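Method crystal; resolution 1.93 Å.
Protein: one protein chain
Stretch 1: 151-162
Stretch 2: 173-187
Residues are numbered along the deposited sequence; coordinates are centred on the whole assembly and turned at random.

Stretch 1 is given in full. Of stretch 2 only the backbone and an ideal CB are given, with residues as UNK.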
# COMPACT_ATOMS: atom_id res chain seq x y z
N ALA A 151 -4.96 -2.08 -8.58
CA ALA A 151 -6.06 -2.96 -9.00
C ALA A 151 -6.31 -4.05 -7.96
O ALA A 151 -7.43 -4.55 -7.83
CB ALA A 151 -5.73 -3.61 -10.35
N GLU A 152 -5.26 -4.42 -7.24
CA GLU A 152 -5.30 -5.56 -6.32
C GLU A 152 -5.77 -6.83 -7.04
O GLU A 152 -6.61 -7.58 -6.53
CB GLU A 152 -6.18 -5.25 -5.11
CG GLU A 152 -5.83 -3.95 -4.36
CD GLU A 152 -4.55 -4.05 -3.54
OE1 GLU A 152 -3.71 -4.95 -3.80
OE2 GLU A 152 -4.36 -3.20 -2.62
N LYS A 153 -5.23 -7.07 -8.24
CA LYS A 153 -5.46 -8.34 -8.92
C LYS A 153 -4.13 -9.06 -9.02
O LYS A 153 -3.10 -8.43 -9.30
CB LYS A 153 -6.00 -8.12 -10.33
CG LYS A 153 -7.27 -7.30 -10.44
CD LYS A 153 -7.59 -7.11 -11.92
CE LYS A 153 -8.74 -6.15 -12.17
NZ LYS A 153 -8.92 -5.95 -13.64
N LEU A 154 -4.16 -10.37 -8.80
CA LEU A 154 -2.93 -11.16 -8.84
C LEU A 154 -2.12 -10.94 -10.13
O LEU A 154 -0.92 -10.66 -10.07
CB LEU A 154 -3.26 -12.65 -8.67
CG LEU A 154 -2.07 -13.60 -8.67
CD1 LEU A 154 -1.12 -13.27 -7.53
CD2 LEU A 154 -2.56 -15.04 -8.57
N GLU A 155 -2.77 -11.05 -11.28
CA GLU A 155 -2.06 -10.88 -12.55
C GLU A 155 -1.39 -9.50 -12.70
O GLU A 155 -0.29 -9.39 -13.24
CB GLU A 155 -2.98 -11.14 -13.74
CG GLU A 155 -2.23 -11.04 -15.08
CD GLU A 155 -3.14 -10.82 -16.28
OE1 GLU A 155 -4.36 -10.67 -16.09
OE2 GLU A 155 -2.61 -10.80 -17.41
N SER A 156 -2.06 -8.45 -12.22
CA SER A 156 -1.50 -7.10 -12.30
C SER A 156 -0.28 -6.95 -11.40
O SER A 156 0.71 -6.31 -11.78
CB SER A 156 -2.55 -6.05 -11.93
OG SER A 156 -3.56 -5.99 -12.92
N HIS A 157 -0.33 -7.52 -10.20
CA HIS A 157 0.83 -7.50 -9.32
C HIS A 157 1.97 -8.29 -9.95
O HIS A 157 3.11 -7.81 -9.98
CB HIS A 157 0.50 -8.09 -7.95
CG HIS A 157 0.08 -7.07 -6.94
ND1 HIS A 157 0.84 -6.78 -5.83
CD2 HIS A 157 -1.02 -6.30 -6.88
CE1 HIS A 157 0.21 -5.85 -5.12
NE2 HIS A 157 -0.91 -5.54 -5.73
N GLN A 158 1.68 -9.49 -10.44
CA GLN A 158 2.72 -10.31 -11.06
C GLN A 158 3.36 -9.60 -12.26
O GLN A 158 4.59 -9.61 -12.44
CB GLN A 158 2.13 -11.65 -11.52
CG GLN A 158 1.66 -12.56 -10.38
CD GLN A 158 1.04 -13.86 -10.89
OE1 GLN A 158 0.48 -13.90 -12.00
NE2 GLN A 158 1.16 -14.93 -10.11
N LYS A 159 2.52 -9.00 -13.10
CA LYS A 159 3.03 -8.40 -14.32
C LYS A 159 3.83 -7.14 -13.95
O LYS A 159 4.85 -6.85 -14.56
CB LYS A 159 1.89 -8.08 -15.29
CG LYS A 159 2.28 -7.96 -16.75
CD LYS A 159 2.48 -9.33 -17.41
CE LYS A 159 2.87 -9.16 -18.89
NZ LYS A 159 3.09 -10.44 -19.65
N SER A 160 3.38 -6.43 -12.92
CA SER A 160 4.08 -5.23 -12.47
C SER A 160 5.46 -5.57 -11.93
O SER A 160 6.45 -4.94 -12.32
CB SER A 160 3.25 -4.50 -11.41
OG SER A 160 2.00 -4.12 -11.98
N ILE A 161 5.51 -6.56 -11.03
CA ILE A 161 6.79 -7.03 -10.50
C ILE A 161 7.71 -7.49 -11.64
O ILE A 161 8.90 -7.18 -11.67
CB ILE A 161 6.56 -8.20 -9.52
CG1 ILE A 161 5.82 -7.69 -8.27
CG2 ILE A 161 7.89 -8.87 -9.12
CD1 ILE A 161 5.29 -8.80 -7.36
N GLU A 162 7.15 -8.25 -12.56
CA GLU A 162 7.92 -8.81 -13.66
C GLU A 162 8.48 -7.70 -14.56
O GLU A 162 9.66 -7.75 -14.97
CB GLU A 162 7.03 -9.80 -14.42
CG GLU A 162 7.48 -10.24 -15.80
CD GLU A 162 6.36 -10.98 -16.52
OE1 GLU A 162 6.14 -10.71 -17.72
OE2 GLU A 162 5.69 -11.82 -15.87
N UNK A 173 15.30 -12.38 -9.48
CA UNK A 173 14.86 -11.87 -8.17
C UNK A 173 13.41 -11.42 -8.23
O UNK A 173 12.64 -11.59 -7.27
CB UNK A 173 15.75 -10.71 -7.71
N UNK A 174 13.03 -10.84 -9.37
CA UNK A 174 11.63 -10.49 -9.60
C UNK A 174 10.77 -11.75 -9.50
O UNK A 174 9.70 -11.72 -8.90
CB UNK A 174 11.45 -9.82 -10.96
N UNK A 175 11.24 -12.86 -10.08
CA UNK A 175 10.53 -14.14 -9.97
C UNK A 175 10.36 -14.60 -8.50
O UNK A 175 9.30 -15.12 -8.13
CB UNK A 175 11.28 -15.21 -10.76
N UNK A 176 11.38 -14.41 -7.68
CA UNK A 176 11.27 -14.77 -6.26
C UNK A 176 10.21 -13.91 -5.57
O UNK A 176 9.44 -14.41 -4.75
CB UNK A 176 12.62 -14.61 -5.56
N UNK A 177 10.20 -12.62 -5.89
CA UNK A 177 9.26 -11.71 -5.24
C UNK A 177 7.84 -12.03 -5.67
O UNK A 177 6.92 -12.03 -4.84
CB UNK A 177 9.60 -10.25 -5.56
N UNK A 178 7.65 -12.31 -6.96
CA UNK A 178 6.35 -12.69 -7.50
C UNK A 178 5.82 -13.98 -6.88
O UNK A 178 4.63 -14.10 -6.58
CB UNK A 178 6.44 -12.85 -9.02
N UNK A 179 6.71 -14.95 -6.69
CA UNK A 179 6.29 -16.22 -6.09
C UNK A 179 5.98 -16.04 -4.61
O UNK A 179 5.03 -16.65 -4.10
CB UNK A 179 7.37 -17.29 -6.27
N UNK A 180 6.77 -15.23 -3.93
CA UNK A 180 6.50 -14.91 -2.52
C UNK A 180 5.09 -14.34 -2.39
O UNK A 180 4.32 -14.72 -1.49
CB UNK A 180 7.53 -13.92 -1.97
N UNK A 181 4.78 -13.39 -3.26
CA UNK A 181 3.48 -12.72 -3.25
C UNK A 181 2.38 -13.70 -3.62
O UNK A 181 1.31 -13.75 -2.96
CB UNK A 181 3.48 -11.53 -4.21
N UNK A 182 2.63 -14.46 -4.68
CA UNK A 182 1.65 -15.39 -5.23
C UNK A 182 1.33 -16.53 -4.27
O UNK A 182 0.15 -16.89 -4.13
CB UNK A 182 2.16 -15.96 -6.56
N UNK A 183 2.35 -17.13 -3.63
CA UNK A 183 2.13 -18.20 -2.65
C UNK A 183 1.05 -17.76 -1.66
O UNK A 183 0.14 -18.52 -1.32
CB UNK A 183 3.43 -18.55 -1.92
N UNK A 184 1.16 -16.52 -1.20
CA UNK A 184 0.36 -16.07 -0.06
C UNK A 184 -1.03 -15.60 -0.45
O UNK A 184 -2.03 -15.95 0.20
CB UNK A 184 1.09 -14.94 0.67
N UNK A 185 -1.12 -14.82 -1.53
CA UNK A 185 -2.41 -14.30 -1.94
C UNK A 185 -3.32 -15.42 -2.46
O UNK A 185 -4.52 -15.44 -2.17
CB UNK A 185 -2.23 -13.22 -3.01
N UNK A 186 -2.74 -16.39 -3.19
CA UNK A 186 -3.56 -17.51 -3.69
C UNK A 186 -4.07 -18.41 -2.57
O UNK A 186 -5.19 -18.90 -2.67
CB UNK A 186 -2.75 -18.35 -4.68
N UNK A 187 -3.26 -18.64 -1.53
CA UNK A 187 -3.73 -19.41 -0.38
C UNK A 187 -4.97 -18.74 0.21
O UNK A 187 -5.98 -19.40 0.46
CB UNK A 187 -2.63 -19.54 0.68

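All fifteen positions of stretch 2 have helical backbone angles, and the axis runs at 163° to helix 154-162, with closest approach 9.1 Å. In this nearly antiparallel pair, positions facing stretch 1 should recur every three or four residues.

Position 174 points toward stretch 1, and its ideal CB is 3.7 Å from I161 O. With the neighbouring backbone so near, a small residue fits easily. It is alanine: A174 CB lies 4.1 Å from I161 CG2, and A174 O 3.4 Å from the same methyl.

Position 177 also points toward I161, its ideal CB 4.2 Å from I161 CG2. That apolar surface suits leucine, isoleucine, valine or methionine. The residue is I177, whose CG2 meets I161 CD1 at 4.0 Å.

At 178 the helices are close, CA to CA 5.6 Å from Q158, and the ideal CB is 4.9 Å from Q158 CA. Glycine, alanine or serine would suit. S178 is found, with chi1 t; its OG is 3.6 Å from Q158 CG and 2.6 Å from a water that donates to Q158 O at 3.0 Å, so the small side chain also makes a bridge.

Position 181 points toward stretch 1, its ideal CB 4.5 Å from I161 CD1, with the H157 ring and L154 further along. A long apolar or aromatic side chain could reach them. Y181 sets its ring nearly parallel to that of H157 (13° between planes, centroids 4.4 Å apart), but slid so that they barely overlap; H157 ND1 lies over its face, 3.2 Å from Y181 CZ. L154 CD1 sits at the ring's edge, 4.0 Å from Y181 CD2.

Position 182 points sideways, yet its ideal CB is 3.8 Å from Q158 NE2, a donor, and 4.4 Å from L154 CD1. A short acceptor such as serine, threonine or asparagine is favoured. T182 accepts from Q158 NE2 through OG1 (2.9 Å, 174°), and the same T182 OG1 donates to S178 O at 2.6 Å.

Position 185 points toward L154, its ideal CB 4.7 Å from CD1; an aliphatic residue is plausible, and V185 approaches no closer than 4.7 Å, from V185 CG1 to L154 CD1. At 186, CA-to-CB points sideways and the ideal CB is 5.1 Å from L154 CD2; polar or apolar choices remain. T186 does both: CG2 is 3.6 Å from L154 CD2, while T186 OG1 donates to T182 O at 2.8 Å.

At 173, 175, 176, 179, 180, 183, 184 and 187, no stretch 1 atom lies within 5.5 Å of the ideal CB, leaving the choice open. They hold R173, A175, E176, K179, F180, N183, R184 and R187; R184 NH1 donates to F180 O at 3.1 Å.

Stretch 2 (173-187) RAAEISKFYTNRVTR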
# COMPACT_ATOMS: atom_id res chain seq x y z
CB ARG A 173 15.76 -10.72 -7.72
CG ARG A 173 15.41 -10.16 -6.36
CD ARG A 173 16.69 -9.84 -5.62
NE ARG A 173 16.46 -9.02 -4.42
CZ ARG A 173 17.15 -9.17 -3.30
NH1 ARG A 173 18.09 -10.11 -3.22
NH2 ARG A 173 16.90 -8.38 -2.26
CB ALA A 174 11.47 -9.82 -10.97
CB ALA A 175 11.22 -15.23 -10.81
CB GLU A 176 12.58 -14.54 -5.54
CG GLU A 176 13.77 -15.31 -6.08
CD GLU A 176 15.07 -14.81 -5.49
OE1 GLU A 176 15.04 -14.33 -4.33
OE2 GLU A 176 16.11 -14.88 -6.18
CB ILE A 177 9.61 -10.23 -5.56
CG1 ILE A 177 10.97 -9.88 -4.93
CG2 ILE A 177 8.53 -9.29 -5.05
CD1 ILE A 177 11.55 -8.53 -5.43
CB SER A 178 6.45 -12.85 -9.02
OG SER A 178 5.17 -13.09 -9.57
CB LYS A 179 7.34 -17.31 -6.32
CG LYS A 179 7.41 -17.78 -7.77
CD LYS A 179 8.53 -18.79 -7.95
CE LYS A 179 8.61 -19.26 -9.41
NZ LYS A 179 9.68 -20.27 -9.56
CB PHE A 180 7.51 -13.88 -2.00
CG PHE A 180 7.27 -13.44 -0.58
CD1 PHE A 180 7.99 -14.01 0.47
CD2 PHE A 180 6.35 -12.44 -0.29
CE1 PHE A 180 7.78 -13.59 1.79
CE2 PHE A 180 6.14 -12.02 1.03
CZ PHE A 180 6.85 -12.60 2.07
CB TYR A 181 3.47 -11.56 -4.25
CG TYR A 181 2.19 -10.76 -4.20
CD1 TYR A 181 2.05 -9.70 -3.31
CD2 TYR A 181 1.11 -11.07 -5.02
CE1 TYR A 181 0.88 -8.96 -3.24
CE2 TYR A 181 -0.07 -10.33 -4.97
CZ TYR A 181 -0.18 -9.28 -4.08
OH TYR A 181 -1.36 -8.56 -4.01
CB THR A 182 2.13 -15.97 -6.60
OG1 THR A 182 2.38 -14.89 -7.50
CG2 THR A 182 1.07 -16.90 -7.21
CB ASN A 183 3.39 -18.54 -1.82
CG ASN A 183 4.55 -19.08 -2.66
OD1 ASN A 183 4.38 -19.54 -3.79
ND2 ASN A 183 5.76 -19.02 -2.08
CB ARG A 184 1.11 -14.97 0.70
CG ARG A 184 2.33 -15.53 1.42
CD ARG A 184 3.28 -14.46 1.88
NE ARG A 184 4.27 -15.03 2.78
CZ ARG A 184 5.32 -15.74 2.37
NH1 ARG A 184 5.52 -15.94 1.07
NH2 ARG A 184 6.17 -16.24 3.26
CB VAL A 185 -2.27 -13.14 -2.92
CG1 VAL A 185 -3.62 -12.77 -3.53
CG2 VAL A 185 -1.68 -11.94 -2.19
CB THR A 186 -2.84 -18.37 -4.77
OG1 THR A 186 -1.66 -18.97 -4.22
CG2 THR A 186 -2.48 -17.51 -5.98
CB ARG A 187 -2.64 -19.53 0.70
CG ARG A 187 -3.06 -20.31 1.95
CD ARG A 187 -1.98 -20.33 3.04
NE ARG A 187 -0.81 -21.13 2.66
CZ ARG A 187 0.34 -20.63 2.23
NH1 ARG A 187 0.51 -19.31 2.13
NH2 ARG A 187 1.34 -21.45 1.90
O HOH W 1 5.68 -12.39 -12.07
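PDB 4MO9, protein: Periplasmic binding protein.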